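Side-chain contacts in protein TASOR (Homo sapiens, PDB 6SWG), which is a component of the HUSH complex, which maintains transcriptional silencing at chromatin rich in H3K9me3 by promoting recruitment of SETDB1 and MORC2: residues F16-K19 and I20-L24; G68-E71 and K72-I76. All blocks are in the same frame, centred on the assembly; numbering follows the deposited sequence.

Overall arrangement
This chain is an internal fragment of TASOR, seen in an assembly of three protein chains. Its two helices, 4-26 and 63-79, each carry one contact. Contact 1 lies on the first helix and contact 2 on the second. The two do not touch: their centres are 48 Å apart and their nearest atoms about 33 Å, on opposite sides of the chain's centre. Residues 43-59, between the helices, are not modelled. In both contacts, side chains one turn apart form a buried apolar pair, Phe16 with Ile20 and Leu69 with Leu73. Another protein chain packs on each pair, while polar residues line other sides of the helix.

Contact 1: F16-K19 and I20-L24; sequences FSRK and IEEIL
On helix 4-26 two i to i+4 side-chain pairs, Phe16-Ile20 and Arg18-Glu22, each join residues one turn apart. The backbone bonds are those of a regular alpha helix. Ile20 N donates to Phe16 O at 2.9 Å, and Ile23 N donates to Lys19 O at 3.0 Å; Glu21 and Glu22 repeat the pattern on Ser17 and Arg18.

The apolar pair is a CH-pi contact. The CG1 methylene of Ile20 sits over one face of the Phe16 ring, 4.0 Å from its centroid and displaced toward the rim. The contact lies at the far end of the ring, where Phe16 CE1 is 3.7 Å from the terminal methyl CD1 of Ile20. In Phe16, CG stands opposite the backbone N (chi1 158°), which carries the ring forward along the helix to Ile20. Both residues are buried in the assembly.

The charged pair is looser. Arg18 NE and Glu22 OE2 are 3.9 Å apart, a long salt bridge. OE2 stands off the guanidinium plane, where Arg18 has no N-H to offer it. The attraction is therefore one of charge alone and probably does little to fix the rotation of either group. Both side chains are exposed, so solvent probably screens it further.

Ser17 turns its hydroxyl back along the chain. With chi1 at 63°, OG hydrogen-bonds to Asn14 O, in the preceding turn, and more weakly to Tyr13 O.

An aromatic side chain from another protein chain meets the Phe16 ring, and an apolar one packs on it. Ile20, Ile23 and Leu24 also touch that partner. This side of helix 4-26 thus faces another protein chain, while contact 2, on helix 63-79, is about 33 Å away between nearest atoms.

Contact 2: G68-E71 and K72-I76; sequences GLHE and KLNTI
Leu69 and Leu73 meet at an oblique angle, branch against branch. Leu69 CG is 3.8 Å from Leu73 CD1, and Leu69 CD1 also approaches Leu73 CG, at 4.0 Å. The first torsions bring them together. Leu69 places CG opposite its backbone N (chi1 -177°) and so reaches forward, while Leu73 keeps CG beside its own N and leans back.

His70 and Asn74 cross with their planes almost perpendicular, 83° between ring and amide. The amide nitrogen is the part that approaches: Asn74 ND2 lies 3.1 Å from His70 CD2, meeting the ring obliquely. Both side chains are partly exposed.

These pairs are i to i+4 neighbours on helix 63-79. Their backbones carry the matching alpha-helical bonds, such as Leu73 N to Leu69 O at 2.9 Å. The two leucines are buried, and another protein chain covers them, with an aromatic side chain on Leu69 and an apolar one on Leu73.

Lys72 bends at its third and fourth torsions and folds back along Gly68. Its CG passes 3.3 Å from Gly68 O. The chain runs at about a right angle to Leu69, with Lys72 NZ 4.1 Å from Leu69 CD1. Beyond this helix, NZ has a long, weak ion pair with an acidic side chain of another protein chain.

Two donors of Thr75 grip the carbonyl of Glu71. Thr75 N bonds to Glu71 O at 2.9 Å, close to the line of the carbonyl. Thr75 OG1 donates to the same Glu71 O at 3.1 Å, from above the carbonyl plane.

Contact 1: F16-K19 and I20-L24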
ATOM      1  N   PHE C  16       9.099  14.983  -5.801  1.00 87.84           N
ATOM      2  CA  PHE C  16       7.696  15.377  -5.924  1.00 87.49           C
ATOM      3  C   PHE C  16       7.403  16.634  -5.118  1.00 86.00           C
ATOM      4  O   PHE C  16       6.924  17.616  -5.668  1.00 87.38           O
ATOM      5  CB  PHE C  16       6.798  14.240  -5.483  1.00 83.43           C
ATOM      6  CG  PHE C  16       5.409  14.660  -5.070  1.00 84.14           C
ATOM      7  CD1 PHE C  16       4.418  14.990  -6.025  1.00 84.77           C
ATOM      8  CD2 PHE C  16       5.066  14.657  -3.718  1.00 85.66           C
ATOM      9  CE1 PHE C  16       3.082  15.277  -5.613  1.00 83.87           C
ATOM     10  CE2 PHE C  16       3.745  14.981  -3.314  1.00 87.03           C
ATOM     11  CZ  PHE C  16       2.767  15.291  -4.280  1.00 83.50           C
ATOM     12  N   SER C  17       7.763  16.651  -3.840  1.00 87.87           N
ATOM     13  CA  SER C  17       7.387  17.790  -3.014  1.00 93.17           C
ATOM     14  C   SER C  17       8.112  19.062  -3.437  1.00102.40           C
ATOM     15  O   SER C  17       7.558  20.161  -3.300  1.00104.89           O
ATOM     16  CB  SER C  17       7.643  17.483  -1.551  1.00 91.56           C
ATOM     17  OG  SER C  17       9.021  17.267  -1.355  1.00 95.19           O
ATOM     18  N   ARG C  18       9.310  18.954  -3.999  1.00111.66           N
ATOM     19  CA  ARG C  18       9.932  20.161  -4.525  1.00122.35           C
ATOM     20  C   ARG C  18       9.181  20.661  -5.753  1.00117.88           C
ATOM     21  O   ARG C  18       9.020  21.871  -5.933  1.00106.79           O
ATOM     22  CB  ARG C  18      11.404  19.926  -4.853  1.00136.14           C
ATOM     23  CG  ARG C  18      11.984  20.974  -5.806  1.00149.09           C
ATOM     24  CD  ARG C  18      13.491  21.162  -5.629  1.00162.59           C
ATOM     25  NE  ARG C  18      14.219  21.161  -6.899  1.00174.43           N
ATOM     26  CZ  ARG C  18      15.521  21.399  -7.020  1.00186.61           C
ATOM     27  NH1 ARG C  18      16.086  21.365  -8.217  1.00190.89           N
ATOM     28  NH2 ARG C  18      16.261  21.673  -5.954  1.00192.09           N
ATOM     29  N   LYS C  19       8.721  19.753  -6.614  1.00123.82           N
ATOM     30  CA  LYS C  19       7.928  20.192  -7.763  1.00129.79           C
ATOM     31  C   LYS C  19       6.608  20.820  -7.305  1.00122.60           C
ATOM     32  O   LYS C  19       6.152  21.828  -7.864  1.00119.34           O
ATOM     33  CB  LYS C  19       7.694  19.016  -8.708  1.00141.07           C
ATOM     34  CG  LYS C  19       7.247  19.390 -10.114  1.00154.11           C
ATOM     35  CD  LYS C  19       7.160  18.131 -10.999  1.00163.73           C
ATOM     36  CE  LYS C  19       6.734  18.407 -12.452  1.00170.88           C
ATOM     37  NZ  LYS C  19       6.325  17.155 -13.190  1.00171.63           N
ATOM     38  N   ILE C  20       6.004  20.259  -6.257  1.00118.00           N
ATOM     39  CA  ILE C  20       4.836  20.875  -5.642  1.00114.94           C
ATOM     40  C   ILE C  20       5.156  22.295  -5.188  1.00117.10           C
ATOM     41  O   ILE C  20       4.356  23.213  -5.389  1.00117.16           O
ATOM     42  CB  ILE C  20       4.345  20.015  -4.466  1.00113.08           C
ATOM     43  CG1 ILE C  20       3.395  18.894  -4.917  1.00110.94           C
ATOM     44  CG2 ILE C  20       3.654  20.867  -3.386  1.00113.51           C
ATOM     45  CD1 ILE C  20       2.982  18.886  -6.392  1.00108.67           C
ATOM     46  N   GLU C  21       6.319  22.503  -4.555  1.00119.44           N
ATOM     47  CA  GLU C  21       6.662  23.851  -4.093  1.00124.66           C
ATOM     48  C   GLU C  21       6.900  24.817  -5.255  1.00128.19           C
ATOM     49  O   GLU C  21       6.487  25.984  -5.191  1.00129.04           O
ATOM     50  CB  GLU C  21       7.886  23.813  -3.179  1.00130.39           C
ATOM     51  CG  GLU C  21       7.524  23.513  -1.741  1.00136.43           C
ATOM     52  CD  GLU C  21       8.643  22.875  -0.959  1.00142.69           C
ATOM     53  OE1 GLU C  21       9.690  22.550  -1.558  1.00145.00           O
ATOM     54  OE2 GLU C  21       8.467  22.699   0.263  1.00145.06           O
ATOM     55  N   GLU C  22       7.578  24.364  -6.319  1.00128.77           N
ATOM     56  CA  GLU C  22       7.751  25.213  -7.503  1.00131.00           C
ATOM     57  C   GLU C  22       6.391  25.675  -8.034  1.00130.00           C
ATOM     58  O   GLU C  22       6.211  26.853  -8.360  1.00131.30           O
ATOM     59  CB  GLU C  22       8.550  24.475  -8.599  1.00131.54           C
ATOM     60  CG  GLU C  22       9.995  24.043  -8.201  1.00132.68           C
ATOM     61  CD  GLU C  22      10.775  23.222  -9.279  1.00129.88           C
ATOM     62  OE1 GLU C  22      10.159  22.515 -10.104  1.00127.34           O
ATOM     63  OE2 GLU C  22      12.028  23.279  -9.285  1.00129.66           O
ATOM     64  N   ILE C  23       5.410  24.767  -8.098  1.00130.62           N
ATOM     65  CA  ILE C  23       4.081  25.141  -8.591  1.00131.65           C
ATOM     66  C   ILE C  23       3.431  26.158  -7.652  1.00135.87           C
ATOM     67  O   ILE C  23       2.955  27.219  -8.084  1.00135.83           O
ATOM     68  CB  ILE C  23       3.194  23.892  -8.764  1.00128.30           C
ATOM     69  CG1 ILE C  23       3.884  22.858  -9.668  1.00127.27           C
ATOM     70  CG2 ILE C  23       1.815  24.276  -9.293  1.00127.99           C
ATOM     71  CD1 ILE C  23       3.412  22.809 -11.114  1.00126.57           C
ATOM     72  N   LEU C  24       3.395  25.849  -6.352  1.00138.31           N
ATOM     73  CA  LEU C  24       2.774  26.758  -5.392  1.00140.08           C
ATOM     74  C   LEU C  24       3.383  28.159  -5.476  1.00141.43           C
ATOM     75  O   LEU C  24       2.663  29.162  -5.548  1.00141.98           O
ATOM     76  CB  LEU C  24       2.915  26.212  -3.970  1.00140.37           C
ATOM     77  CG  LEU C  24       2.036  25.064  -3.474  1.00138.71           C
ATOM     78  CD1 LEU C  24       1.922  25.056  -1.942  1.00138.72           C
ATOM     79  CD2 LEU C  24       0.667  25.148  -4.123  1.00137.77           C
TER

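Contact 2: G68-E71 and K72-I76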
ATOM      1  N   GLY C  68      -8.499 -19.918  -0.514  1.00103.99           N
ATOM      2  CA  GLY C  68      -7.721 -20.840   0.294  1.00101.44           C
ATOM      3  C   GLY C  68      -7.762 -20.476   1.759  1.00104.64           C
ATOM      4  O   GLY C  68      -7.970 -21.341   2.618  1.00106.27           O
ATOM      5  N   LEU C  69      -7.603 -19.185   2.064  1.00105.65           N
ATOM      6  CA  LEU C  69      -7.720 -18.764   3.445  1.00102.60           C
ATOM      7  C   LEU C  69      -9.114 -19.073   3.991  1.00101.55           C
ATOM      8  O   LEU C  69      -9.251 -19.560   5.124  1.00 95.37           O
ATOM      9  CB  LEU C  69      -7.419 -17.281   3.582  1.00105.33           C
ATOM     10  CG  LEU C  69      -7.472 -16.867   5.060  1.00 98.45           C
ATOM     11  CD1 LEU C  69      -6.295 -17.551   5.807  1.00 89.11           C
ATOM     12  CD2 LEU C  69      -7.451 -15.398   5.245  1.00 91.22           C
ATOM     13  N   HIS C  70     -10.160 -18.746   3.218  1.00105.82           N
ATOM     14  CA  HIS C  70     -11.524 -18.908   3.709  1.00110.05           C
ATOM     15  C   HIS C  70     -11.761 -20.359   4.102  1.00112.19           C
ATOM     16  O   HIS C  70     -12.363 -20.648   5.146  1.00108.28           O
ATOM     17  CB  HIS C  70     -12.538 -18.431   2.648  1.00115.96           C
ATOM     18  CG  HIS C  70     -13.941 -18.290   3.171  1.00119.62           C
ATOM     19  ND1 HIS C  70     -14.506 -17.071   3.492  1.00120.09           N
ATOM     20  CD2 HIS C  70     -14.895 -19.225   3.436  1.00120.41           C
ATOM     21  CE1 HIS C  70     -15.744 -17.265   3.932  1.00121.02           C
ATOM     22  NE2 HIS C  70     -16.003 -18.561   3.908  1.00120.26           N
ATOM     23  N   GLU C  71     -11.220 -21.288   3.321  1.00116.66           N
ATOM     24  CA  GLU C  71     -11.432 -22.691   3.649  1.00121.24           C
ATOM     25  C   GLU C  71     -10.632 -23.103   4.884  1.00113.86           C
ATOM     26  O   GLU C  71     -11.160 -23.781   5.779  1.00108.98           O
ATOM     27  CB  GLU C  71     -11.097 -23.556   2.446  1.00131.87           C
ATOM     28  CG  GLU C  71     -11.957 -23.220   1.197  1.00143.93           C
ATOM     29  CD  GLU C  71     -13.477 -23.038   1.474  1.00148.38           C
ATOM     30  OE1 GLU C  71     -14.038 -23.726   2.370  1.00147.83           O
ATOM     31  OE2 GLU C  71     -14.110 -22.202   0.775  1.00151.43           O
ATOM     32  N   LYS C  72      -9.364 -22.700   4.980  1.00111.49           N
ATOM     33  CA  LYS C  72      -8.628 -23.106   6.167  1.00108.23           C
ATOM     34  C   LYS C  72      -9.331 -22.590   7.417  1.00103.56           C
ATOM     35  O   LYS C  72      -9.425 -23.278   8.437  1.00100.52           O
ATOM     36  CB  LYS C  72      -7.199 -22.600   6.113  1.00112.65           C
ATOM     37  CG  LYS C  72      -6.413 -23.107   4.925  1.00119.74           C
ATOM     38  CD  LYS C  72      -4.918 -22.708   5.091  1.00121.83           C
ATOM     39  CE  LYS C  72      -4.315 -22.000   3.841  1.00124.69           C
ATOM     40  NZ  LYS C  72      -4.282 -20.489   3.866  1.00121.65           N
ATOM     41  N   LEU C  73      -9.862 -21.381   7.345  1.00102.89           N
ATOM     42  CA  LEU C  73     -10.466 -20.789   8.528  1.00 98.03           C
ATOM     43  C   LEU C  73     -11.813 -21.435   8.846  1.00 99.30           C
ATOM     44  O   LEU C  73     -12.163 -21.601  10.017  1.00 97.24           O
ATOM     45  CB  LEU C  73     -10.610 -19.280   8.332  1.00 95.39           C
ATOM     46  CG  LEU C  73      -9.299 -18.509   8.191  1.00 94.14           C
ATOM     47  CD1 LEU C  73      -9.523 -17.002   8.226  1.00 93.26           C
ATOM     48  CD2 LEU C  73      -8.294 -18.828   9.302  1.00 91.54           C
ATOM     49  N   ASN C  74     -12.599 -21.789   7.836  1.00101.77           N
ATOM     50  CA  ASN C  74     -13.819 -22.513   8.154  1.00102.68           C
ATOM     51  C   ASN C  74     -13.492 -23.836   8.799  1.00103.13           C
ATOM     52  O   ASN C  74     -14.190 -24.287   9.712  1.00103.53           O
ATOM     53  CB  ASN C  74     -14.644 -22.733   6.909  1.00104.95           C
ATOM     54  CG  ASN C  74     -15.363 -21.493   6.510  1.00108.13           C
ATOM     55  OD1 ASN C  74     -15.417 -20.525   7.290  1.00106.60           O
ATOM     56  ND2 ASN C  74     -15.940 -21.491   5.307  1.00113.04           N
ATOM     57  N   THR C  75     -12.434 -24.479   8.317  1.00105.66           N
ATOM     58  CA  THR C  75     -12.020 -25.740   8.903  1.00103.58           C
ATOM     59  C   THR C  75     -11.717 -25.562  10.367  1.00103.16           C
ATOM     60  O   THR C  75     -12.162 -26.361  11.196  1.00104.20           O
ATOM     61  CB  THR C  75     -10.802 -26.283   8.173  1.00107.03           C
ATOM     62  OG1 THR C  75     -11.185 -26.719   6.856  1.00110.39           O
ATOM     63  CG2 THR C  75     -10.256 -27.475   8.916  1.00106.99           C
ATOM     64  N   ILE C  76     -10.952 -24.515  10.695  1.00104.20           N
ATOM     65  CA  ILE C  76     -10.589 -24.237  12.075  1.00106.39           C
ATOM     66  C   ILE C  76     -11.846 -24.048  12.909  1.00104.16           C
ATOM     67  O   ILE C  76     -11.961 -24.563  14.037  1.00103.52           O
ATOM     68  CB  ILE C  76      -9.701 -22.972  12.156  1.00112.39           C
ATOM     69  CG1 ILE C  76      -8.384 -23.142  11.405  1.00110.26           C
ATOM     70  CG2 ILE C  76      -9.460 -22.558  13.634  1.00113.03           C
ATOM     71  CD1 ILE C  76      -7.667 -24.307  11.856  1.00109.19           C
TER